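Local coordinates for B12-binding domain-containing protein (Kitasatospora setae, PDB 6WTE) that binds cobalamin and a [4Fe-4S] cluster and, as the radical S-adenosylmethionine methylase TsrM, transfers a methyl group, apparently by non-radical catalysis, at residues 70-75 / 462-467; 108-113 / 412-417; 419-424 / 457-462. All coordinates share one frame; numbering follows the deposited sequence. Where two conformers were deposited one is given.

Interaction 1 (70-75 / 462-467)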
loop_
_atom_site.group_PDB
_atom_site.type_symbol
_atom_site.label_atom_id
_atom_site.label_comp_id
_atom_site.label_asym_id
_atom_site.label_seq_id
_atom_site.Cartn_x
_atom_site.Cartn_y
_atom_site.Cartn_z
ATOM N N ASN A 70 -5.822 4.140 -0.621
ATOM C CA ASN A 70 -6.352 3.128 0.283
ATOM C C ASN A 70 -7.849 2.978 0.052
ATOM O O ASN A 70 -8.570 3.977 -0.022
ATOM C CB ASN A 70 -6.098 3.499 1.749
ATOM C CG ASN A 70 -4.696 4.042 1.987
ATOM O OD1 ASN A 70 -3.712 3.508 1.479
ATOM N ND2 ASN A 70 -4.605 5.110 2.769
ATOM N N THR A 71 -8.313 1.734 -0.072
ATOM C CA THR A 71 -9.754 1.501 -0.120
ATOM C C THR A 71 -10.361 1.459 1.273
ATOM O O THR A 71 -11.508 1.876 1.462
ATOM C CB THR A 71 -10.056 0.185 -0.837
ATOM O OG1 THR A 71 -9.356 -0.884 -0.179
ATOM C CG2 THR A 71 -9.614 0.256 -2.282
ATOM N N ASP A 72 -9.609 0.938 2.241
ATOM C CA ASP A 72 -10.030 0.819 3.630
ATOM C C ASP A 72 -8.765 0.639 4.456
ATOM O O ASP A 72 -7.657 0.631 3.918
ATOM C CB ASP A 72 -11.024 -0.341 3.838
ATOM C CG ASP A 72 -10.462 -1.694 3.440
ATOM O OD1 ASP A 72 -10.257 -1.924 2.231
ATOM O OD2 ASP A 72 -10.248 -2.543 4.344
ATOM N N THR A 73 -8.933 0.494 5.771
ATOM C CA THR A 73 -7.760 0.324 6.622
ATOM C C THR A 73 -7.107 -1.038 6.445
ATOM O O THR A 73 -5.947 -1.197 6.831
ATOM C CB THR A 73 -8.120 0.516 8.096
ATOM O OG1 THR A 73 -8.976 -0.551 8.524
ATOM C CG2 THR A 73 -8.815 1.855 8.311
ATOM N N VAL A 74 -7.835 -2.019 5.899
ATOM C CA VAL A 74 -7.333 -3.355 5.573
ATOM C C VAL A 74 -7.154 -4.172 6.857
ATOM O O VAL A 74 -6.774 -5.347 6.818
ATOM C CB VAL A 74 -6.057 -3.250 4.703
ATOM C CG1 VAL A 74 -5.371 -4.582 4.461
ATOM C CG2 VAL A 74 -6.424 -2.637 3.354
ATOM N N TYR A 75 -7.509 -3.589 8.002
ATOM C CA TYR A 75 -7.578 -4.350 9.248
ATOM C C TYR A 75 -8.861 -5.170 9.240
ATOM O O TYR A 75 -9.958 -4.603 9.229
ATOM C CB TYR A 75 -7.565 -3.422 10.460
ATOM C CG TYR A 75 -6.218 -2.851 10.829
ATOM C CD1 TYR A 75 -5.163 -3.680 11.191
ATOM C CD2 TYR A 75 -6.012 -1.479 10.854
ATOM C CE1 TYR A 75 -3.929 -3.155 11.548
ATOM C CE2 TYR A 75 -4.783 -0.947 11.207
ATOM C CZ TYR A 75 -3.747 -1.788 11.552
ATOM O OH TYR A 75 -2.525 -1.258 11.904
ATOM N N GLN A 462 -18.279 -6.940 -5.143
ATOM C CA GLN A 462 -18.857 -7.852 -4.159
ATOM C C GLN A 462 -17.949 -8.046 -2.951
ATOM O O GLN A 462 -18.419 -8.471 -1.892
ATOM C CB GLN A 462 -19.154 -9.213 -4.801
ATOM C CG GLN A 462 -17.908 -9.906 -5.311
ATOM C CD GLN A 462 -18.177 -11.253 -5.964
ATOM O OE1 GLN A 462 -19.171 -11.913 -5.680
ATOM N NE2 GLN A 462 -17.266 -11.669 -6.839
ATOM N N PHE A 463 -16.663 -7.753 -3.083
ATOM C CA PHE A 463 -15.776 -7.888 -1.939
ATOM C C PHE A 463 -15.874 -6.714 -0.973
ATOM O O PHE A 463 -15.307 -6.785 0.124
ATOM C CB PHE A 463 -14.339 -8.068 -2.425
ATOM C CG PHE A 463 -14.102 -9.387 -3.101
ATOM C CD1 PHE A 463 -14.424 -9.562 -4.438
ATOM C CD2 PHE A 463 -13.578 -10.466 -2.389
ATOM C CE1 PHE A 463 -14.224 -10.768 -5.063
ATOM C CE2 PHE A 463 -13.373 -11.695 -3.011
ATOM C CZ PHE A 463 -13.691 -11.848 -4.350
ATOM N N MET A 464 -16.584 -5.648 -1.346
ATOM C CA MET A 464 -16.738 -4.471 -0.502
ATOM C C MET A 464 -18.186 -4.056 -0.272
ATOM O O MET A 464 -18.462 -3.380 0.728
ATOM C CB MET A 464 -15.973 -3.288 -1.114
ATOM C CG MET A 464 -15.876 -2.057 -0.238
ATOM S SD MET A 464 -14.609 -0.938 -0.844
ATOM C CE MET A 464 -13.130 -1.891 -0.530
ATOM N N PHE A 465 -19.112 -4.429 -1.153
ATOM C CA PHE A 465 -20.500 -4.006 -1.072
ATOM C C PHE A 465 -21.420 -5.211 -1.184
ATOM O O PHE A 465 -21.123 -6.166 -1.903
ATOM C CB PHE A 465 -20.859 -3.023 -2.194
ATOM C CG PHE A 465 -19.995 -1.796 -2.238
ATOM C CD1 PHE A 465 -20.330 -0.675 -1.495
ATOM C CD2 PHE A 465 -18.872 -1.748 -3.048
ATOM C CE1 PHE A 465 -19.547 0.462 -1.539
ATOM C CE2 PHE A 465 -18.081 -0.609 -3.099
ATOM C CZ PHE A 465 -18.421 0.498 -2.344
ATOM N N ASP A 466 -22.553 -5.155 -0.491
ATOM C CA ASP A 466 -23.538 -6.208 -0.665
ATOM C C ASP A 466 -24.440 -5.889 -1.859
ATOM O O ASP A 466 -24.235 -4.912 -2.585
ATOM C CB ASP A 466 -24.334 -6.439 0.627
ATOM C CG ASP A 466 -25.246 -5.274 1.007
ATOM O OD1 ASP A 466 -25.451 -4.331 0.212
ATOM O OD2 ASP A 466 -25.777 -5.317 2.137
ATOM N N GLU A 467 -25.451 -6.737 -2.063
ATOM C CA GLU A 467 -26.318 -6.616 -3.230
ATOM C C GLU A 467 -27.110 -5.314 -3.222
ATOM O O GLU A 467 -27.507 -4.825 -4.285
ATOM C CB GLU A 467 -27.267 -7.816 -3.295
ATOM C CG GLU A 467 -26.583 -9.172 -3.490
ATOM C CD GLU A 467 -25.993 -9.754 -2.208
ATOM O OE1 GLU A 467 -25.941 -9.043 -1.178
ATOM O OE2 GLU A 467 -25.592 -10.941 -2.229
#

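Interaction 2 (108-113 / 412-417)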
loop_
_atom_site.group_PDB
_atom_site.type_symbol
_atom_site.label_atom_id
_atom_site.label_comp_id
_atom_site.label_asym_id
_atom_site.label_seq_id
_atom_site.Cartn_x
_atom_site.Cartn_y
_atom_site.Cartn_z
ATOM N N PHE A 108 -6.913 1.860 -5.529
ATOM C CA PHE A 108 -7.821 1.944 -6.672
ATOM C C PHE A 108 -7.652 0.754 -7.613
ATOM O O PHE A 108 -8.640 0.168 -8.080
ATOM C CB PHE A 108 -7.563 3.258 -7.405
ATOM C CG PHE A 108 -8.530 3.542 -8.518
ATOM C CD1 PHE A 108 -9.702 4.238 -8.265
ATOM C CD2 PHE A 108 -8.257 3.145 -9.821
ATOM C CE1 PHE A 108 -10.590 4.521 -9.292
ATOM C CE2 PHE A 108 -9.157 3.426 -10.852
ATOM C CZ PHE A 108 -10.309 4.111 -10.583
ATOM N N SER A 109 -6.405 0.366 -7.883
ATOM C CA SER A 109 -6.105 -0.705 -8.827
ATOM C C SER A 109 -6.490 -2.092 -8.322
ATOM O O SER A 109 -6.449 -3.046 -9.111
ATOM C CB SER A 109 -4.613 -0.679 -9.175
ATOM O OG SER A 109 -4.285 0.496 -9.904
ATOM N N THR A 110 -6.867 -2.241 -7.046
ATOM C CA THR A 110 -7.380 -3.531 -6.602
ATOM C C THR A 110 -8.823 -3.754 -7.035
ATOM O O THR A 110 -9.289 -4.896 -7.045
ATOM C CB THR A 110 -7.292 -3.670 -5.082
ATOM O OG1 THR A 110 -8.281 -2.840 -4.465
ATOM C CG2 THR A 110 -5.890 -3.263 -4.569
ATOM N N MET A 111 -9.532 -2.698 -7.395
ATOM C CA MET A 111 -10.917 -2.829 -7.825
ATOM C C MET A 111 -11.275 -1.636 -8.704
ATOM O O MET A 111 -12.216 -0.894 -8.394
ATOM C CB MET A 111 -11.840 -2.916 -6.607
ATOM C CG MET A 111 -11.473 -1.891 -5.526
ATOM S SD MET A 111 -12.527 -1.919 -4.065
ATOM C CE MET A 111 -14.159 -1.731 -4.791
ATOM N N PRO A 112 -10.566 -1.430 -9.818
ATOM C CA PRO A 112 -10.718 -0.158 -10.540
ATOM C C PRO A 112 -12.013 -0.050 -11.315
ATOM O O PRO A 112 -12.527 1.065 -11.452
ATOM C CB PRO A 112 -9.496 -0.135 -11.468
ATOM C CG PRO A 112 -9.242 -1.587 -11.738
ATOM C CD PRO A 112 -9.583 -2.315 -10.466
ATOM N N PHE A 113 -12.555 -1.152 -11.845
ATOM C CA PHE A 113 -13.832 -1.060 -12.546
ATOM C C PHE A 113 -14.963 -0.735 -11.578
ATOM O O PHE A 113 -15.818 0.109 -11.873
ATOM C CB PHE A 113 -14.136 -2.368 -13.290
ATOM C CG PHE A 113 -13.221 -2.642 -14.449
ATOM C CD1 PHE A 113 -11.950 -3.149 -14.241
ATOM C CD2 PHE A 113 -13.639 -2.407 -15.749
ATOM C CE1 PHE A 113 -11.108 -3.416 -15.313
ATOM C CE2 PHE A 113 -12.803 -2.672 -16.822
ATOM C CZ PHE A 113 -11.537 -3.175 -16.603
ATOM N N ARG A 412 -8.482 -9.186 4.951
ATOM C CA ARG A 412 -9.442 -8.577 4.035
ATOM C C ARG A 412 -9.236 -9.149 2.638
ATOM O O ARG A 412 -8.113 -9.148 2.120
ATOM C CB ARG A 412 -9.283 -7.053 4.011
ATOM C CG ARG A 412 -10.072 -6.314 5.078
ATOM C CD ARG A 412 -11.477 -5.952 4.606
ATOM N NE ARG A 412 -11.442 -5.006 3.492
ATOM C CZ ARG A 412 -11.948 -5.238 2.287
ATOM N NH1 ARG A 412 -12.567 -6.385 2.021
ATOM N NH2 ARG A 412 -11.851 -4.307 1.350
ATOM N N LEU A 413 -10.320 -9.641 2.032
ATOM C CA LEU A 413 -10.267 -10.295 0.731
ATOM C C LEU A 413 -10.485 -9.299 -0.399
ATOM O O LEU A 413 -11.352 -8.432 -0.313
ATOM C CB LEU A 413 -11.325 -11.395 0.644
ATOM C CG LEU A 413 -11.128 -12.542 1.638
ATOM C CD1 LEU A 413 -12.265 -13.523 1.531
ATOM C CD2 LEU A 413 -9.799 -13.227 1.383
ATOM N N PHE A 414 -9.713 -9.456 -1.471
ATOM C CA PHE A 414 -9.785 -8.610 -2.649
ATOM C C PHE A 414 -9.907 -9.473 -3.897
ATOM O O PHE A 414 -9.508 -10.643 -3.889
ATOM C CB PHE A 414 -8.553 -7.696 -2.733
ATOM C CG PHE A 414 -8.566 -6.599 -1.711
ATOM C CD1 PHE A 414 -8.115 -6.834 -0.419
ATOM C CD2 PHE A 414 -9.052 -5.343 -2.032
ATOM C CE1 PHE A 414 -8.138 -5.829 0.533
ATOM C CE2 PHE A 414 -9.075 -4.333 -1.085
ATOM C CZ PHE A 414 -8.618 -4.580 0.198
ATOM N N PRO A 415 -10.495 -8.934 -4.972
ATOM C CA PRO A 415 -10.880 -9.795 -6.104
ATOM C C PRO A 415 -9.708 -10.440 -6.823
ATOM O O PRO A 415 -9.840 -11.573 -7.303
ATOM C CB PRO A 415 -11.652 -8.837 -7.026
ATOM C CG PRO A 415 -11.213 -7.461 -6.607
ATOM C CD PRO A 415 -10.997 -7.556 -5.137
ATOM N N TYR A 416 -8.568 -9.765 -6.921
ATOM C CA TYR A 416 -7.466 -10.316 -7.697
ATOM C C TYR A 416 -6.351 -10.776 -6.774
ATOM O O TYR A 416 -5.185 -10.413 -6.947
ATOM C CB TYR A 416 -6.982 -9.290 -8.718
ATOM C CG TYR A 416 -8.133 -8.826 -9.564
ATOM C CD1 TYR A 416 -8.743 -9.698 -10.454
ATOM C CD2 TYR A 416 -8.648 -7.540 -9.436
ATOM C CE1 TYR A 416 -9.821 -9.301 -11.222
ATOM C CE2 TYR A 416 -9.734 -7.125 -10.207
ATOM C CZ TYR A 416 -10.315 -8.017 -11.093
ATOM O OH TYR A 416 -11.385 -7.637 -11.864
ATOM N N THR A 417 -6.726 -11.559 -5.778
ATOM C CA THR A 417 -5.792 -12.297 -4.957
ATOM C C THR A 417 -6.143 -13.773 -5.050
ATOM O O THR A 417 -7.315 -14.121 -5.221
ATOM C CB THR A 417 -5.832 -11.856 -3.491
ATOM O OG1 THR A 417 -7.105 -12.192 -2.920
ATOM C CG2 THR A 417 -5.603 -10.353 -3.374
HETATM O O HOH W 1 -7.784 -7.118 -6.094
#

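Interaction 3 (419-424 / 457-462)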
loop_
_atom_site.group_PDB
_atom_site.type_symbol
_atom_site.label_atom_id
_atom_site.label_comp_id
_atom_site.label_asym_id
_atom_site.label_seq_id
_atom_site.Cartn_x
_atom_site.Cartn_y
_atom_site.Cartn_z
ATOM N N MET A 419 -6.426 -15.881 -2.765
ATOM C CA MET A 419 -7.405 -16.167 -1.716
ATOM C C MET A 419 -8.805 -15.752 -2.144
ATOM O O MET A 419 -9.757 -16.530 -2.027
ATOM C CB MET A 419 -7.023 -15.458 -0.414
ATOM C CG MET A 419 -5.985 -16.190 0.427
ATOM S SD MET A 419 -6.671 -17.676 1.181
ATOM C CE MET A 419 -7.661 -16.982 2.507
ATOM N N GLY A 420 -8.957 -14.514 -2.622
ATOM C CA GLY A 420 -10.275 -14.071 -3.051
ATOM C C GLY A 420 -10.831 -14.919 -4.180
ATOM O O GLY A 420 -12.010 -15.273 -4.181
ATOM N N ILE A 421 -9.982 -15.255 -5.156
ATOM C CA ILE A 421 -10.406 -16.083 -6.283
ATOM C C ILE A 421 -10.819 -17.468 -5.799
ATOM O O ILE A 421 -11.881 -17.985 -6.164
ATOM C CB ILE A 421 -9.275 -16.163 -7.326
ATOM C CG1 ILE A 421 -9.027 -14.788 -7.955
ATOM C CG2 ILE A 421 -9.570 -17.228 -8.364
ATOM C CD1 ILE A 421 -7.735 -14.704 -8.756
ATOM N N GLU A 422 -9.984 -18.090 -4.964
ATOM C CA GLU A 422 -10.298 -19.434 -4.489
ATOM C C GLU A 422 -11.549 -19.441 -3.619
ATOM O O GLU A 422 -12.381 -20.353 -3.728
ATOM C CB GLU A 422 -9.106 -20.014 -3.725
ATOM C CG GLU A 422 -9.411 -21.300 -2.974
ATOM C CD GLU A 422 -9.837 -22.447 -3.878
ATOM O OE1 GLU A 422 -9.541 -22.410 -5.094
ATOM O OE2 GLU A 422 -10.461 -23.402 -3.360
ATOM N N ILE A 423 -11.710 -18.436 -2.756
ATOM C CA ILE A 423 -12.894 -18.400 -1.909
ATOM C C ILE A 423 -14.143 -18.151 -2.750
ATOM O O ILE A 423 -15.202 -18.736 -2.498
ATOM C CB ILE A 423 -12.716 -17.363 -0.791
ATOM C CG1 ILE A 423 -11.716 -17.906 0.235
ATOM C CG2 ILE A 423 -14.040 -17.063 -0.124
ATOM C CD1 ILE A 423 -11.212 -16.886 1.217
ATOM N N ALA A 424 -14.037 -17.309 -3.780
ATOM C CA ALA A 424 -15.160 -17.151 -4.704
ATOM C C ALA A 424 -15.489 -18.464 -5.412
ATOM O O ALA A 424 -16.664 -18.798 -5.599
ATOM C CB ALA A 424 -14.861 -16.052 -5.722
ATOM N N ALA A 457 -16.731 -4.916 -12.917
ATOM C CA ALA A 457 -17.235 -4.156 -11.778
ATOM C C ALA A 457 -18.031 -5.038 -10.826
ATOM O O ALA A 457 -17.889 -4.920 -9.604
ATOM C CB ALA A 457 -18.084 -2.975 -12.249
ATOM N N GLU A 458 -18.880 -5.925 -11.360
ATOM C CA GLU A 458 -19.633 -6.816 -10.481
ATOM C C GLU A 458 -18.704 -7.729 -9.697
ATOM O O GLU A 458 -18.893 -7.927 -8.493
ATOM C CB GLU A 458 -20.637 -7.659 -11.274
ATOM C CG GLU A 458 -21.425 -8.596 -10.368
ATOM C CD GLU A 458 -22.394 -9.495 -11.114
ATOM O OE1 GLU A 458 -22.393 -9.483 -12.362
ATOM O OE2 GLU A 458 -23.153 -10.213 -10.438
ATOM N N TYR A 459 -17.699 -8.298 -10.365
ATOM C CA TYR A 459 -16.774 -9.196 -9.676
ATOM C C TYR A 459 -15.996 -8.465 -8.589
ATOM O O TYR A 459 -15.708 -9.031 -7.526
ATOM C CB TYR A 459 -15.811 -9.841 -10.676
ATOM C CG TYR A 459 -14.778 -10.699 -9.986
ATOM C CD1 TYR A 459 -15.161 -11.859 -9.332
ATOM C CD2 TYR A 459 -13.429 -10.340 -9.960
ATOM C CE1 TYR A 459 -14.246 -12.650 -8.683
ATOM C CE2 TYR A 459 -12.494 -11.136 -9.303
ATOM C CZ TYR A 459 -12.914 -12.284 -8.663
ATOM O OH TYR A 459 -12.011 -13.093 -8.005
ATOM N N GLU A 460 -15.654 -7.200 -8.832
ATOM C CA GLU A 460 -14.826 -6.471 -7.879
ATOM C C GLU A 460 -15.649 -5.934 -6.715
ATOM O O GLU A 460 -15.199 -5.977 -5.564
ATOM C CB GLU A 460 -14.087 -5.338 -8.593
ATOM C CG GLU A 460 -13.100 -5.828 -9.640
ATOM C CD GLU A 460 -12.591 -4.716 -10.534
ATOM O OE1 GLU A 460 -12.935 -3.543 -10.283
ATOM O OE2 GLU A 460 -11.850 -5.014 -11.491
ATOM N N ARG A 461 -16.856 -5.435 -6.986
ATOM C CA ARG A 461 -17.589 -4.721 -5.946
ATOM C C ARG A 461 -18.078 -5.652 -4.843
ATOM O O ARG A 461 -18.267 -5.206 -3.708
ATOM C CB ARG A 461 -18.759 -3.945 -6.560
ATOM C CG ARG A 461 -19.917 -4.816 -7.030
ATOM C CD ARG A 461 -20.834 -4.047 -7.985
ATOM N NE ARG A 461 -21.968 -4.874 -8.379
ATOM C CZ ARG A 461 -22.523 -4.879 -9.589
ATOM N NH1 ARG A 461 -22.044 -4.106 -10.560
ATOM N NH2 ARG A 461 -23.555 -5.677 -9.831
ATOM N N GLN A 462 -18.279 -6.940 -5.143
ATOM C CA GLN A 462 -18.857 -7.852 -4.159
ATOM C C GLN A 462 -17.949 -8.046 -2.951
ATOM O O GLN A 462 -18.419 -8.471 -1.892
ATOM C CB GLN A 462 -19.154 -9.213 -4.801
ATOM C CG GLN A 462 -17.908 -9.906 -5.311
ATOM C CD GLN A 462 -18.177 -11.253 -5.964
ATOM O OE1 GLN A 462 -19.171 -11.913 -5.680
ATOM N NE2 GLN A 462 -17.266 -11.669 -6.839
#

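Interaction 1 (70-75 / 462-467)
The cobalamin pocket is walled in part by Thr71, and the methyl end of Met464, from the loop 462-467, reaches this wall. Met464 extends with CG anti to the backbone N (chi1 -171°) and bends only at its last torsion, so that CE comes to 3.7 Å from Thr71 CB and, more loosely, to 4.0 Å from Asp72 OD1. Met464 was modelled in two conformers, so this small, purely van der Waals contact is tentative. Thr71 OG1 hydrogen-bonds to Asp72 OD1 at 2.8 Å, meeting the carboxylate on its anti side. The other oxygen, Asp72 OD2, takes the backbone N-H of Val74 from above the carboxylate plane, with N and OD2 2.9 Å apart, and also pairs with Arg412. Without the Asp72 carboxylate, as with an alanine here, the Arg412 charge would probably lose this mate and the Thr71 hydroxyl and Val74 N-H their acceptor, giving the loop more freedom to move. Thr71 N, Asn70 ND2 and Thr73 O of the same loop hydrogen-bond to cobalamin. An Asx turn at Asp72 thus shapes the cobalamin-binding loop that follows strand 63-67 in the B12-binding domain.

Interaction 2 (108-113 / 412-417)
Thr110 lays its hydroxyl obliquely against the ring of Phe414, with OG1 3.6 Å from CD2 of Phe414 and CB a little farther from the same carbon. The hydroxyl is bonded to Gly107 O within its own domain, so towards Phe414 it makes only a packing contact. Phe414 has CG anti to its carbonyl carbon (chi1 -72°), which turns the ring towards the 108-113 segment; its CE1 atom also lies over one face of the Arg412 guanidinium, 4.1 Å above the plane and offset to the rim.

The carbonyl oxygen of Thr110 is the second meeting point. It approaches Pro415 CG closely, at 3.2 Å, and meets the Tyr416 ring at its edge, near the ring plane, lying 3.6 Å from CD2 of Tyr416. A water ties the same oxygen to the opposing backbone: it donates to Thr110 O at 2.8 Å and accepts from Tyr416 N at 2.9 Å. This buried carbonyl therefore has a polar partner amid largely nonpolar neighbours. Pro415 CB packs over one face of the Tyr416 ring, and the far end of that ring is anchored by a hydrogen bond between its hydroxyl group OH and Glu460. Just beyond, Thr417 N-caps helix 418-427 through its side chain and Gly420 N. The contact joins the turn between two helices of the B12-binding domain to the loop leaving strand 404-412 of the radical SAM core, an interdomain seam at which Phe414 also touches the bound cobalamin.

Interaction 3 (419-424 / 457-462)
Residues 419-424 of helix 418-427 lie beside residues 457-461 of helix 456-461, with the closest CA atoms, those of Gly420 and Glu460, 10.1 Å apart; Tyr459 bridges that spacing to Gly420 and Ile421. Both helices belong to the radical SAM core, a domain of the TIM-barrel type, and the first of them follows strand 404-412 of its sheet. With CG anti to the backbone N (chi1 176°), Tyr459 sends its ring across to the other helix, where it crosses the Ile421 side chain at about a right angle. Its hydroxyl does the touching: Tyr459 OH lies 3.4 Å from Ile421 CG1. The same Tyr459 OH is 4.4 Å from Gly420 C, a looser approach to the helix backbone. Ala424 CB points toward the 457-462 segment but stays 4.6 Å from Tyr459 CE1, near the ring without touching it. The polar need of the hydroxyl is met by Pro415 O, in the loop before helix 418-427, which fixes where the ring ends.

At the other end of Tyr459 the backbone is secured by Gln462, whose NE2 also bonds to Lys448 O. Gln462 NE2 donates to Tyr459 O at 3.1 Å, with an N-H...O angle of 146°, arriving in the carbonyl plane on a lone pair of the oxygen.

In the fold
The three contacts form one cluster beside the cobalamin. Interactions 1 and 2 have centres about 9 Å apart and are joined by a salt bridge, Asp72 OD2 to Arg412 NE at 2.9 Å; Thr71 and Phe414, one from each, also pack together and both touch the cofactor. Interactions 2 and 3, about 8 Å apart between centres, are linked by probable hydrogen bonds of 2.7 Å between Tyr459 OH and Pro415 O and between Tyr416 OH and Glu460 OE2. Interactions 1 and 3, with centres about 11 Å apart, share Gln462, and Phe463 CZ packs 3.8 Å from Gly420 O. The [4Fe-4S] cluster lies about 11 Å from the Thr110 side chain.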